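Local coordinates for protein processed glycerol phosphate lipoteichoic acid synthase 2 (Bacillus subtilis, PDB 2W8D) that belongs to the sulfatase family of the alkaline phosphatase clan, with an alpha/beta domain built round a central mixed sheet, and holds a magnesium ion, at residues 23-28 with 297-302; 33-38 with 187-192; 64-69 with 301-306; 250-255 with 292-297. One frame throughout, in Å; residues are numbered along the deposited sequence.

Interaction 1 of 4, residues 23-28 with 297-302; sequences NVYFGK and AGVKGE
Tyr25 lays its ring edge against Val299 and runs on towards Glu302. From CB, CG goes anti to the carbonyl carbon (chi1 -58°), and the ring that follows comes edge-on to the loop 297-302. It takes one contact after another along one edge: CD1 lies 4.0 Å from Val299 CG1, a methyl close to the ring plane, and CE1 sits 4.1 Å from Lys300 O. At the tip, Tyr25 OH packs 3.7 Å from Glu302 CG, the two side chains crossing at about a right angle. One face of the ring is covered over its centre by CG1 of Val24.

This is a surface contact between two loops: 23-28 leads into strand 33-39, and the loop 297-302 follows strand 292-296 in the sulfatase-family part of the chain. Residues 25-28 form a type II beta turn, closed by Lys28 N to Tyr25 O at 3.2 Å, with Gly27 at its third position. The turn brings Lys28 to the other branch of Val299, where CG2 lies 3.4 Å from Lys28 O and 3.6 Å from Lys28 CB. Beyond the tyrosine tip, the Glu302 carboxylate pairs with the ammonium of its own loop, Lys300 NZ to Glu302 OE2 at 2.8 Å.

Interaction 2 of 4, residues 33-38 with 187-192; sequences NVIYVS and QPFYTK
Val34 O is gripped twice by a single residue: Thr191 N donates to it at 3.0 Å and Thr191 OG1 at 3.1 Å. The hydroxyl comes in the carbonyl plane on a lone pair, whereas the backbone N-H approaches from above that plane; the threonine's first torsion (chi1 51°) holds OG1 between its own N and carbonyl carbon, close enough to share the acceptor. The two segments are neighbouring parallel strands, 33-39 and 189-194, in the central mixed sheet of this alkaline phosphatase-clan domain, and Tyr36 N to Thr191 O at 2.7 Å continues the ladder.

Where the strand pair begins, the Asn33 amide takes over. Its OD1 accepts from Phe189 N at 2.8 Å in the carbonyl plane, and the N-H of its ND2 points almost straight at Gln187 OE1, 3.2 Å away, meeting it from above the Gln187 carbonyl plane. Thus anchored, the amide lies stacked on the Phe189 ring, the planes 10° apart, with Asn33 CB making a CH-pi contact over the same ring. Ile35 CG1 meets the edge of that phenyl, and Ile35 also packs against helix 219-244.

On the face carrying Val34, Tyr36 and Tyr190, the valine lies side by side with the Tyr190 ring, and the two tyrosine rings meet obliquely, their planes at 54°. Lys192 on this face reaches away to Glu88 and Glu92. One water joins the tyrosine tips, 2.5 Å from Tyr36 OH and 2.6 Å from Tyr190 OH.

Interaction 3 of 4, residues 64-69 with 301-306; sequences AHDNET and GEKVHK
Lys303 drives its ammonium into a cluster of oxygens on segment 64-69. The charged part is a salt bridge, Lys303 NZ to Asp66 OD1 at 3.0 Å, in which NZ stands above the carboxylate plane. Two backbone carbonyls share the same nitrogen: Asp66 O and Thr69 O each accept from NZ at 2.8 Å, the latter in its carbonyl plane, and Ala64 O adds a weak third bond. A bent chain delivers the charge; chi2 near -63° turns CD toward Ala64 O, which it meets at 3.2 Å.

The carboxylate is itself fixed by bonds within its own segment. Asp66 OD1 accepts from Glu68 N, closing an Asx turn, and from Thr69 N at 2.7 Å, while OD2 takes the Thr69 hydroxyl on its syn lone pair at 2.6 Å. The second-shell threonine thereby positions the aspartate that faces the lysine, and this concentration of acceptors would be expected to favour the charged form of Lys303.

One backbone bond links the main chains, Gly301 N to Glu68 O at 2.8 Å. Gly301 presses so closely here that a beta carbon would clash with Glu68 O.

Asp66 is the first residue to leave helix 58-65, so the lysine clasps the connection between that helix and strand 70-76. The short, weakly bonded strand about 303-304 runs parallel to 70-76, and Ala64 and Thr69 also pack on strand 292-296.

Interaction 4 of 4, residues 250-255 with 292-297; sequences KSIIVM and LFIHAA
Ile252 and Ile294 lie side by side and point the same way, diagonal neighbours whose CG2 methyls meet at 3.9 Å. Next along this face, Val254 and Leu292 are likewise side by side: Val254 CG1, anti to its backbone N (chi1 180°), touches Leu292 CD1 at 3.9 Å. Ala296 completes the row, its CB 4.1 Å from Ile252 CG1. Strand 70-76 supplies Phe70 and Phe72 against Ile294.

Turned to the other face are Ile253, Met255, Phe293 and His295. Met255, built as selenomethionine, crosses Phe293 obliquely; chi3 of -67° bends its CE back to within 4.1 Å of Phe293 CB. Helix 219-244 packs against Ile253 and Met255, whereas Phe293 stacks on Tyr71 and His295 on Tyr248.

Strands 251-257 and 292-296 run antiparallel, at 176° over these segments. Ile253 with His295 and Met255 with Phe293 are the hydrogen-bonded pairs, each closed by two bonds of 2.8 Å, N of one residue to O of the other in both directions. Ala297 N to Ser251 O, at 3.2 Å, extends the ladder past the strand end.

The chemistry is therefore that of a buried sheet interior: the hydrogen-bonded pairs answer each other's backbone groups, those of Ile252 and Val254 turn to strand 33-39, largely apolar side chains line both faces, and the one imidazole, His295, is directed through NE2 to Glu68 OE1.

How the interactions relate
From the N terminus, residues 23-28 open the long loop that interaction 1 closes at 297-302. Inside it, 33-38 meets 187-192 in interaction 2, and further on 250-255 meets 292-297 in interaction 4; these two follow in series. Interaction 3 starts at 64-69, between the segments of interaction 2, and closes at 301-306, so it crosses interaction 2 while enclosing interaction 4. Interactions 1 and 3 share Gly301 and Glu302. Strands 33-39 and 251-257 are sheet neighbours, joining interactions 2 and 4 directly, and Glu68 to His295 ties interaction 3 to interaction 4. Together the contacts connect the sheet's middle to helix 58-65 and a peripheral N-terminal loop.

Interaction 1 of 4, residues 23-28 with 297-302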
loop_
_atom_site.group_PDB
_atom_site.type_symbol
_atom_site.label_atom_id
_atom_site.label_comp_id
_atom_site.label_asym_id
_atom_site.label_seq_id
_atom_site.Cartn_x
_atom_site.Cartn_y
_atom_site.Cartn_z
ATOM N N ASN A 23 11.467 -18.110 10.159
ATOM C CA ASN A 23 10.573 -19.144 10.713
ATOM C C ASN A 23 9.868 -18.766 12.014
ATOM O O ASN A 23 8.927 -19.438 12.425
ATOM C CB ASN A 23 11.196 -20.548 10.822
ATOM C CG ASN A 23 10.116 -21.674 10.799
ATOM O OD1 ASN A 23 9.024 -21.495 10.221
ATOM N ND2 ASN A 23 10.419 -22.828 11.433
ATOM N N VAL A 24 10.306 -17.685 12.651
ATOM C CA VAL A 24 9.533 -17.097 13.738
ATOM C C VAL A 24 8.155 -16.675 13.230
ATOM O O VAL A 24 7.180 -16.678 13.991
ATOM C CB VAL A 24 10.249 -15.881 14.350
ATOM C CG1 VAL A 24 9.301 -15.063 15.230
ATOM C CG2 VAL A 24 11.476 -16.341 15.152
ATOM N N TYR A 25 8.070 -16.343 11.944
ATOM C CA TYR A 25 6.837 -15.787 11.371
ATOM C C TYR A 25 6.198 -16.602 10.241
ATOM O O TYR A 25 5.011 -16.472 9.999
ATOM C CB TYR A 25 7.047 -14.323 10.927
ATOM C CG TYR A 25 7.506 -13.414 12.047
ATOM C CD1 TYR A 25 6.666 -13.117 13.119
ATOM C CD2 TYR A 25 8.786 -12.865 12.040
ATOM C CE1 TYR A 25 7.087 -12.292 14.148
ATOM C CE2 TYR A 25 9.222 -12.039 13.066
ATOM C CZ TYR A 25 8.366 -11.752 14.117
ATOM O OH TYR A 25 8.800 -10.942 15.144
ATOM N N PHE A 26 6.976 -17.443 9.566
ATOM C CA PHE A 26 6.510 -18.092 8.353
ATOM C C PHE A 26 5.422 -19.110 8.629
ATOM O O PHE A 26 5.653 -20.098 9.325
ATOM C CB PHE A 26 7.674 -18.757 7.628
ATOM C CG PHE A 26 7.261 -19.504 6.402
ATOM C CD1 PHE A 26 6.862 -18.811 5.250
ATOM C CD2 PHE A 26 7.252 -20.889 6.392
ATOM C CE1 PHE A 26 6.461 -19.495 4.095
ATOM C CE2 PHE A 26 6.850 -21.598 5.248
ATOM C CZ PHE A 26 6.447 -20.906 4.099
ATOM N N GLY A 27 4.236 -18.876 8.086
ATOM C CA GLY A 27 3.152 -19.847 8.214
ATOM C C GLY A 27 2.341 -19.656 9.482
ATOM O O GLY A 27 1.347 -20.337 9.683
ATOM N N LYS A 28 2.740 -18.691 10.308
ATOM C CA LYS A 28 2.110 -18.460 11.612
ATOM C C LYS A 28 0.698 -17.884 11.520
ATOM O O LYS A 28 -0.020 -17.811 12.519
ATOM C CB LYS A 28 3.002 -17.563 12.503
ATOM C CG LYS A 28 4.325 -18.194 12.930
ATOM C CD LYS A 28 4.108 -19.460 13.760
ATOM C CE LYS A 28 5.404 -19.919 14.449
ATOM N NZ LYS A 28 5.236 -21.211 15.181
ATOM N N ALA A 297 -3.648 -12.083 13.378
ATOM C CA ALA A 297 -4.192 -12.655 14.615
ATOM C C ALA A 297 -3.523 -13.980 14.908
ATOM O O ALA A 297 -3.343 -14.803 13.989
ATOM C CB ALA A 297 -5.686 -12.841 14.486
ATOM N N GLY A 298 -3.189 -14.207 16.180
ATOM C CA GLY A 298 -2.415 -15.384 16.559
ATOM C C GLY A 298 -0.912 -15.146 16.517
ATOM O O GLY A 298 -0.146 -16.007 16.975
ATOM N N VAL A 299 -0.500 -13.979 15.977
ATOM C CA VAL A 299 0.913 -13.598 15.842
ATOM C C VAL A 299 1.240 -12.284 16.572
ATOM O O VAL A 299 0.610 -11.249 16.337
ATOM C CB VAL A 299 1.353 -13.463 14.350
ATOM C CG1 VAL A 299 2.836 -13.215 14.246
ATOM C CG2 VAL A 299 1.002 -14.718 13.557
ATOM N N LYS A 300 2.251 -12.319 17.427
ATOM C CA LYS A 300 2.682 -11.135 18.142
ATOM C C LYS A 300 3.521 -10.190 17.253
ATOM O O LYS A 300 4.668 -10.496 16.922
ATOM C CB LYS A 300 3.461 -11.546 19.395
ATOM C CG LYS A 300 3.713 -10.386 20.344
ATOM C CD LYS A 300 4.533 -10.810 21.554
ATOM C CE LYS A 300 5.083 -9.595 22.302
ATOM N NZ LYS A 300 5.826 -8.677 21.370
ATOM N N GLY A 301 2.942 -9.051 16.873
ATOM C CA GLY A 301 3.619 -8.087 16.028
ATOM C C GLY A 301 4.722 -7.310 16.734
ATOM O O GLY A 301 4.824 -7.319 17.945
ATOM N N GLU A 302 5.565 -6.656 15.942
ATOM C CA GLU A 302 6.646 -5.836 16.455
ATOM C C GLU A 302 6.624 -4.510 15.715
ATOM O O GLU A 302 6.179 -4.452 14.562
ATOM C CB GLU A 302 7.989 -6.522 16.193
ATOM C CG GLU A 302 8.226 -7.803 16.963
ATOM C CD GLU A 302 8.422 -7.543 18.454
ATOM O OE1 GLU A 302 9.379 -6.823 18.831
ATOM O OE2 GLU A 302 7.608 -8.065 19.250
#

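Interaction 2 of 4, residues 33-38 with 187-192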
loop_
_atom_site.group_PDB
_atom_site.type_symbol
_atom_site.label_atom_id
_atom_site.label_comp_id
_atom_site.label_asym_id
_atom_site.label_seq_id
_atom_site.Cartn_x
_atom_site.Cartn_y
_atom_site.Cartn_z
ATOM N N ASN A 33 -8.041 -15.150 6.848
ATOM C CA ASN A 33 -8.473 -14.178 5.901
ATOM C C ASN A 33 -7.421 -13.050 5.805
ATOM O O ASN A 33 -6.577 -12.881 6.704
ATOM C CB ASN A 33 -9.800 -13.605 6.354
ATOM C CG ASN A 33 -10.850 -14.663 6.539
ATOM O OD1 ASN A 33 -11.178 -15.382 5.608
ATOM N ND2 ASN A 33 -11.394 -14.764 7.745
ATOM N N VAL A 34 -7.471 -12.304 4.702
ATOM C CA VAL A 34 -6.680 -11.119 4.555
ATOM C C VAL A 34 -7.677 -10.000 4.276
ATOM O O VAL A 34 -8.593 -10.165 3.462
ATOM C CB VAL A 34 -5.671 -11.237 3.350
ATOM C CG1 VAL A 34 -4.883 -9.900 3.123
ATOM C CG2 VAL A 34 -4.738 -12.441 3.516
ATOM N N ILE A 35 -7.488 -8.865 4.955
ATOM C CA ILE A 35 -8.269 -7.660 4.723
ATOM C C ILE A 35 -7.257 -6.513 4.494
ATOM O O ILE A 35 -6.548 -6.102 5.411
ATOM C CB ILE A 35 -9.183 -7.350 5.954
ATOM C CG1 ILE A 35 -10.246 -8.446 6.175
ATOM C CG2 ILE A 35 -9.835 -5.979 5.822
ATOM C CD1 ILE A 35 -10.996 -8.361 7.523
ATOM N N TYR A 36 -7.161 -6.011 3.268
ATOM C CA TYR A 36 -6.307 -4.870 3.030
ATOM C C TYR A 36 -7.165 -3.632 3.166
ATOM O O TYR A 36 -8.330 -3.635 2.739
ATOM C CB TYR A 36 -5.717 -4.900 1.603
ATOM C CG TYR A 36 -4.427 -5.626 1.422
ATOM C CD1 TYR A 36 -4.396 -6.991 1.168
ATOM C CD2 TYR A 36 -3.220 -4.930 1.411
ATOM C CE1 TYR A 36 -3.189 -7.670 0.940
ATOM C CE2 TYR A 36 -2.000 -5.593 1.187
ATOM C CZ TYR A 36 -2.006 -6.968 0.959
ATOM O OH TYR A 36 -0.814 -7.616 0.747
ATOM N N VAL A 37 -6.588 -2.572 3.715
ATOM C CA VAL A 37 -7.192 -1.237 3.717
ATOM C C VAL A 37 -6.218 -0.202 3.184
ATOM O O VAL A 37 -5.146 -0.017 3.740
ATOM C CB VAL A 37 -7.619 -0.763 5.121
ATOM C CG1 VAL A 37 -8.319 0.579 5.006
ATOM C CG2 VAL A 37 -8.518 -1.836 5.802
ATOM N N SER A 38 -6.598 0.456 2.095
ATOM C CA SER A 38 -5.835 1.544 1.538
ATOM C C SER A 38 -6.301 2.841 2.172
ATOM O O SER A 38 -7.435 3.270 1.953
ATOM C CB SER A 38 -6.049 1.586 0.017
ATOM O OG SER A 38 -5.623 2.814 -0.546
ATOM N N GLN A 187 -15.365 -18.312 3.260
ATOM C CA GLN A 187 -14.066 -18.191 3.909
ATOM C C GLN A 187 -13.162 -19.358 3.513
ATOM O O GLN A 187 -13.651 -20.467 3.335
ATOM C CB GLN A 187 -14.276 -18.143 5.430
ATOM C CG GLN A 187 -14.624 -16.729 5.928
ATOM C CD GLN A 187 -14.672 -16.622 7.426
ATOM O OE1 GLN A 187 -13.719 -16.978 8.124
ATOM N NE2 GLN A 187 -15.785 -16.114 7.938
ATOM N N PRO A 188 -11.845 -19.121 3.358
ATOM C CA PRO A 188 -11.098 -17.881 3.599
ATOM C C PRO A 188 -11.268 -16.868 2.489
ATOM O O PRO A 188 -11.474 -17.238 1.340
ATOM C CB PRO A 188 -9.651 -18.349 3.641
ATOM C CG PRO A 188 -9.615 -19.581 2.791
ATOM C CD PRO A 188 -11.003 -20.160 2.730
ATOM N N PHE A 189 -11.169 -15.584 2.826
ATOM C CA PHE A 189 -11.294 -14.542 1.815
ATOM C C PHE A 189 -10.141 -13.569 1.840
ATOM O O PHE A 189 -9.535 -13.336 2.885
ATOM C CB PHE A 189 -12.632 -13.808 1.936
ATOM C CG PHE A 189 -12.831 -13.114 3.254
ATOM C CD1 PHE A 189 -12.063 -12.010 3.604
ATOM C CD2 PHE A 189 -13.787 -13.552 4.139
ATOM C CE1 PHE A 189 -12.252 -11.376 4.855
ATOM C CE2 PHE A 189 -13.985 -12.922 5.358
ATOM C CZ PHE A 189 -13.225 -11.846 5.714
ATOM N N TYR A 190 -9.853 -12.979 0.678
ATOM C CA TYR A 190 -8.823 -11.968 0.525
ATOM C C TYR A 190 -9.497 -10.722 -0.057
ATOM O O TYR A 190 -10.050 -10.785 -1.157
ATOM C CB TYR A 190 -7.774 -12.508 -0.445
ATOM C CG TYR A 190 -6.704 -11.518 -0.912
ATOM C CD1 TYR A 190 -6.976 -10.542 -1.883
ATOM C CD2 TYR A 190 -5.408 -11.633 -0.426
ATOM C CE1 TYR A 190 -5.962 -9.682 -2.313
ATOM C CE2 TYR A 190 -4.414 -10.819 -0.843
ATOM C CZ TYR A 190 -4.683 -9.839 -1.758
ATOM O OH TYR A 190 -3.624 -9.077 -2.111
ATOM N N THR A 191 -9.449 -9.608 0.666
ATOM C CA THR A 191 -10.301 -8.448 0.382
ATOM C C THR A 191 -9.555 -7.138 0.467
ATOM O O THR A 191 -8.589 -7.026 1.232
ATOM C CB THR A 191 -11.492 -8.343 1.356
ATOM O OG1 THR A 191 -11.020 -8.426 2.705
ATOM C CG2 THR A 191 -12.446 -9.456 1.110
ATOM N N LYS A 192 -10.006 -6.162 -0.330
ATOM C CA LYS A 192 -9.394 -4.844 -0.398
ATOM C C LYS A 192 -10.438 -3.780 -0.158
ATOM O O LYS A 192 -11.450 -3.742 -0.873
ATOM C CB LYS A 192 -8.758 -4.586 -1.775
ATOM C CG LYS A 192 -7.515 -5.429 -2.115
ATOM C CD LYS A 192 -7.516 -5.852 -3.623
ATOM C CE LYS A 192 -7.667 -4.664 -4.540
ATOM N NZ LYS A 192 -6.605 -3.637 -4.230
HETATM O O HOH W 1 -1.121 -8.949 -1.311
#

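Interaction 3 of 4, residues 64-69 with 301-306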
loop_
_atom_site.group_PDB
_atom_site.type_symbol
_atom_site.label_atom_id
_atom_site.label_comp_id
_atom_site.label_asym_id
_atom_site.label_seq_id
_atom_site.Cartn_x
_atom_site.Cartn_y
_atom_site.Cartn_z
ATOM N N ALA A 64 -0.057 1.762 16.553
ATOM C CA ALA A 64 1.345 2.059 16.468
ATOM C C ALA A 64 2.046 1.790 17.783
ATOM O O ALA A 64 3.218 1.424 17.774
ATOM C CB ALA A 64 1.568 3.518 16.010
ATOM N N HIS A 65 1.333 1.930 18.908
ATOM C CA HIS A 65 1.972 1.787 20.205
ATOM C C HIS A 65 1.645 0.523 20.978
ATOM O O HIS A 65 2.206 0.304 22.054
ATOM C CB HIS A 65 1.763 3.046 21.059
ATOM C CG HIS A 65 2.510 4.222 20.527
ATOM N ND1 HIS A 65 3.883 4.314 20.593
ATOM C CD2 HIS A 65 2.090 5.318 19.851
ATOM C CE1 HIS A 65 4.274 5.436 20.017
ATOM N NE2 HIS A 65 3.203 6.065 19.562
ATOM N N ASP A 66 0.779 -0.325 20.404
ATOM C CA ASP A 66 0.309 -1.516 21.126
ATOM C C ASP A 66 1.348 -2.630 21.172
ATOM O O ASP A 66 2.398 -2.543 20.568
ATOM C CB ASP A 66 -1.064 -2.024 20.612
ATOM C CG ASP A 66 -0.999 -2.639 19.219
ATOM O OD1 ASP A 66 0.087 -3.062 18.780
ATOM O OD2 ASP A 66 -2.053 -2.713 18.553
ATOM N N ASN A 67 1.028 -3.691 21.891
ATOM C CA ASN A 67 1.923 -4.818 22.050
ATOM C C ASN A 67 1.723 -5.935 21.017
ATOM O O ASN A 67 2.356 -6.982 21.115
ATOM C CB ASN A 67 1.793 -5.357 23.472
ATOM C CG ASN A 67 0.327 -5.647 23.883
ATOM O OD1 ASN A 67 -0.583 -5.746 23.047
ATOM N ND2 ASN A 67 0.111 -5.797 25.190
ATOM N N GLU A 68 0.873 -5.712 20.015
ATOM C CA GLU A 68 0.458 -6.801 19.108
ATOM C C GLU A 68 0.499 -6.491 17.619
ATOM O O GLU A 68 0.626 -7.399 16.801
ATOM C CB GLU A 68 -0.934 -7.356 19.486
ATOM C CG GLU A 68 -2.095 -6.352 19.509
ATOM C CD GLU A 68 -3.407 -6.980 20.030
ATOM O OE1 GLU A 68 -3.949 -7.899 19.360
ATOM O OE2 GLU A 68 -3.904 -6.558 21.107
ATOM N N THR A 69 0.389 -5.217 17.257
ATOM C CA THR A 69 0.320 -4.840 15.850
ATOM C C THR A 69 1.713 -4.495 15.327
ATOM O O THR A 69 2.467 -3.786 15.988
ATOM C CB THR A 69 -0.636 -3.662 15.668
ATOM O OG1 THR A 69 -1.872 -3.961 16.320
ATOM C CG2 THR A 69 -0.894 -3.377 14.197
ATOM N N GLY A 301 2.942 -9.051 16.873
ATOM C CA GLY A 301 3.619 -8.087 16.028
ATOM C C GLY A 301 4.722 -7.310 16.734
ATOM O O GLY A 301 4.824 -7.319 17.945
ATOM N N GLU A 302 5.565 -6.656 15.942
ATOM C CA GLU A 302 6.646 -5.836 16.455
ATOM C C GLU A 302 6.624 -4.510 15.715
ATOM O O GLU A 302 6.179 -4.452 14.562
ATOM C CB GLU A 302 7.989 -6.522 16.193
ATOM C CG GLU A 302 8.226 -7.803 16.963
ATOM C CD GLU A 302 8.422 -7.543 18.454
ATOM O OE1 GLU A 302 9.379 -6.823 18.831
ATOM O OE2 GLU A 302 7.608 -8.065 19.250
ATOM N N LYS A 303 7.113 -3.465 16.372
ATOM C CA LYS A 303 7.353 -2.164 15.737
ATOM C C LYS A 303 8.648 -2.256 14.975
ATOM O O LYS A 303 9.711 -2.086 15.554
ATOM C CB LYS A 303 7.447 -1.060 16.807
ATOM C CG LYS A 303 6.429 -1.256 17.960
ATOM C CD LYS A 303 4.975 -1.178 17.445
ATOM C CE LYS A 303 4.087 -2.109 18.161
ATOM N NZ LYS A 303 2.664 -1.801 17.892
ATOM N N VAL A 304 8.585 -2.555 13.683
ATOM C CA VAL A 304 9.841 -2.778 12.926
ATOM C C VAL A 304 10.383 -1.534 12.201
ATOM O O VAL A 304 9.613 -0.794 11.601
ATOM C CB VAL A 304 9.848 -4.125 12.082
ATOM C CG1 VAL A 304 8.537 -4.880 12.192
ATOM C CG2 VAL A 304 10.298 -3.933 10.681
ATOM N N HIS A 305 11.698 -1.298 12.303
ATOM C CA HIS A 305 12.337 -0.068 11.777
ATOM C C HIS A 305 13.091 -0.261 10.466
ATOM O O HIS A 305 13.716 0.672 9.946
ATOM C CB HIS A 305 13.258 0.582 12.825
ATOM C CG HIS A 305 12.611 0.720 14.157
ATOM N ND1 HIS A 305 11.443 1.430 14.339
ATOM C CD2 HIS A 305 12.926 0.193 15.363
ATOM C CE1 HIS A 305 11.070 1.339 15.606
ATOM N NE2 HIS A 305 11.957 0.602 16.248
ATOM N N LYS A 306 13.054 -1.475 9.955
ATOM C CA LYS A 306 13.646 -1.755 8.664
ATOM C C LYS A 306 13.025 -0.881 7.563
ATOM O O LYS A 306 11.818 -0.739 7.481
ATOM C CB LYS A 306 13.435 -3.222 8.307
ATOM C CG LYS A 306 14.201 -4.189 9.196
ATOM C CD LYS A 306 14.112 -5.557 8.585
ATOM C CE LYS A 306 14.600 -6.653 9.522
ATOM N NZ LYS A 306 14.194 -7.957 8.901
#

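Interaction 4 of 4, residues 250-255 with 292-297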
loop_
_atom_site.group_PDB
_atom_site.type_symbol
_atom_site.label_atom_id
_atom_site.label_comp_id
_atom_site.label_asym_id
_atom_site.label_seq_id
_atom_site.Cartn_x
_atom_site.Cartn_y
_atom_site.Cartn_z
ATOM N N LYS A 250 -9.906 -13.962 12.987
ATOM C CA LYS A 250 -9.770 -14.880 11.870
ATOM C C LYS A 250 -9.003 -14.256 10.736
ATOM O O LYS A 250 -9.062 -14.772 9.608
ATOM C CB LYS A 250 -11.148 -15.331 11.378
ATOM C CG LYS A 250 -11.886 -16.257 12.354
ATOM C CD LYS A 250 -13.384 -16.252 12.092
ATOM C CE LYS A 250 -14.149 -16.740 13.321
ATOM N NZ LYS A 250 -15.634 -16.814 13.120
ATOM N N SER A 251 -8.298 -13.157 10.998
ATOM C CA SER A 251 -7.793 -12.372 9.883
ATOM C C SER A 251 -6.423 -11.729 10.032
ATOM O O SER A 251 -5.902 -11.541 11.138
ATOM C CB SER A 251 -8.814 -11.304 9.477
ATOM O OG SER A 251 -10.048 -11.896 9.107
ATOM N N ILE A 252 -5.844 -11.407 8.882
ATOM C CA ILE A 252 -4.690 -10.556 8.831
ATOM C C ILE A 252 -5.198 -9.257 8.230
ATOM O O ILE A 252 -5.631 -9.210 7.064
ATOM C CB ILE A 252 -3.602 -11.132 7.914
ATOM C CG1 ILE A 252 -3.144 -12.501 8.397
ATOM C CG2 ILE A 252 -2.397 -10.180 7.803
ATOM C CD1 ILE A 252 -2.217 -13.159 7.379
ATOM N N ILE A 253 -5.160 -8.199 9.033
ATOM C CA ILE A 253 -5.540 -6.878 8.545
ATOM C C ILE A 253 -4.263 -6.143 8.234
ATOM O O ILE A 253 -3.364 -6.080 9.069
ATOM C CB ILE A 253 -6.377 -6.137 9.601
ATOM C CG1 ILE A 253 -7.646 -6.974 9.925
ATOM C CG2 ILE A 253 -6.653 -4.682 9.153
ATOM C CD1 ILE A 253 -8.388 -6.609 11.155
ATOM N N VAL A 254 -4.178 -5.616 7.019
ATOM C CA VAL A 254 -3.000 -4.924 6.523
ATOM C C VAL A 254 -3.459 -3.565 6.025
ATOM O O VAL A 254 -4.253 -3.491 5.075
ATOM C CB VAL A 254 -2.474 -5.631 5.241
ATOM C CG1 VAL A 254 -1.232 -4.922 4.683
ATOM C CG2 VAL A 254 -2.252 -7.108 5.461
HETATM N N MSE A 255 -2.925 -2.490 6.599
HETATM C CA MSE A 255 -3.324 -1.139 6.214
HETATM C C MSE A 255 -2.159 -0.294 5.824
HETATM O O MSE A 255 -1.123 -0.272 6.514
HETATM C CB MSE A 255 -4.097 -0.443 7.319
HETATM C CG MSE A 255 -5.265 -1.285 7.781
HETATM SE SE MSE A 255 -6.349 -0.284 9.022
HETATM C CE MSE A 255 -5.071 -0.136 10.527
ATOM N N LEU A 292 2.334 1.662 7.552
ATOM C CA LEU A 292 1.966 0.314 7.206
ATOM C C LEU A 292 1.694 -0.370 8.526
ATOM O O LEU A 292 2.536 -0.327 9.411
ATOM C CB LEU A 292 3.087 -0.407 6.463
ATOM C CG LEU A 292 2.802 -1.916 6.308
ATOM C CD1 LEU A 292 1.566 -2.262 5.407
ATOM C CD2 LEU A 292 4.032 -2.662 5.784
ATOM N N PHE A 293 0.517 -0.964 8.655
ATOM C CA PHE A 293 0.127 -1.705 9.866
ATOM C C PHE A 293 -0.233 -3.122 9.424
ATOM O O PHE A 293 -0.876 -3.284 8.389
ATOM C CB PHE A 293 -1.130 -1.090 10.517
ATOM C CG PHE A 293 -0.935 0.287 11.049
ATOM C CD1 PHE A 293 -0.534 0.480 12.353
ATOM C CD2 PHE A 293 -1.160 1.408 10.245
ATOM C CE1 PHE A 293 -0.342 1.778 12.867
ATOM C CE2 PHE A 293 -0.991 2.684 10.758
ATOM C CZ PHE A 293 -0.576 2.862 12.082
ATOM N N ILE A 294 0.214 -4.132 10.170
ATOM C CA ILE A 294 -0.215 -5.502 9.940
ATOM C C ILE A 294 -0.617 -6.104 11.294
ATOM O O ILE A 294 0.228 -6.255 12.182
ATOM C CB ILE A 294 0.899 -6.404 9.336
ATOM C CG1 ILE A 294 1.360 -5.926 7.972
ATOM C CG2 ILE A 294 0.423 -7.820 9.219
ATOM C CD1 ILE A 294 2.574 -6.668 7.499
ATOM N N HIS A 295 -1.895 -6.425 11.446
ATOM C CA HIS A 295 -2.327 -7.188 12.597
ATOM C C HIS A 295 -2.715 -8.561 12.098
ATOM O O HIS A 295 -3.694 -8.725 11.389
ATOM C CB HIS A 295 -3.473 -6.512 13.345
ATOM C CG HIS A 295 -3.853 -7.227 14.609
ATOM N ND1 HIS A 295 -4.754 -8.265 14.633
ATOM C CD2 HIS A 295 -3.414 -7.082 15.885
ATOM C CE1 HIS A 295 -4.862 -8.734 15.867
ATOM N NE2 HIS A 295 -4.058 -8.030 16.646
ATOM N N ALA A 296 -1.858 -9.527 12.401
ATOM C CA ALA A 296 -2.043 -10.903 12.045
ATOM C C ALA A 296 -2.437 -11.542 13.348
ATOM O O ALA A 296 -1.673 -11.523 14.331
ATOM C CB ALA A 296 -0.765 -11.479 11.537
ATOM N N ALA A 297 -3.648 -12.083 13.378
ATOM C CA ALA A 297 -4.192 -12.655 14.615
ATOM C C ALA A 297 -3.523 -13.980 14.908
ATOM O O ALA A 297 -3.343 -14.803 13.989
ATOM C CB ALA A 297 -5.686 -12.841 14.486
#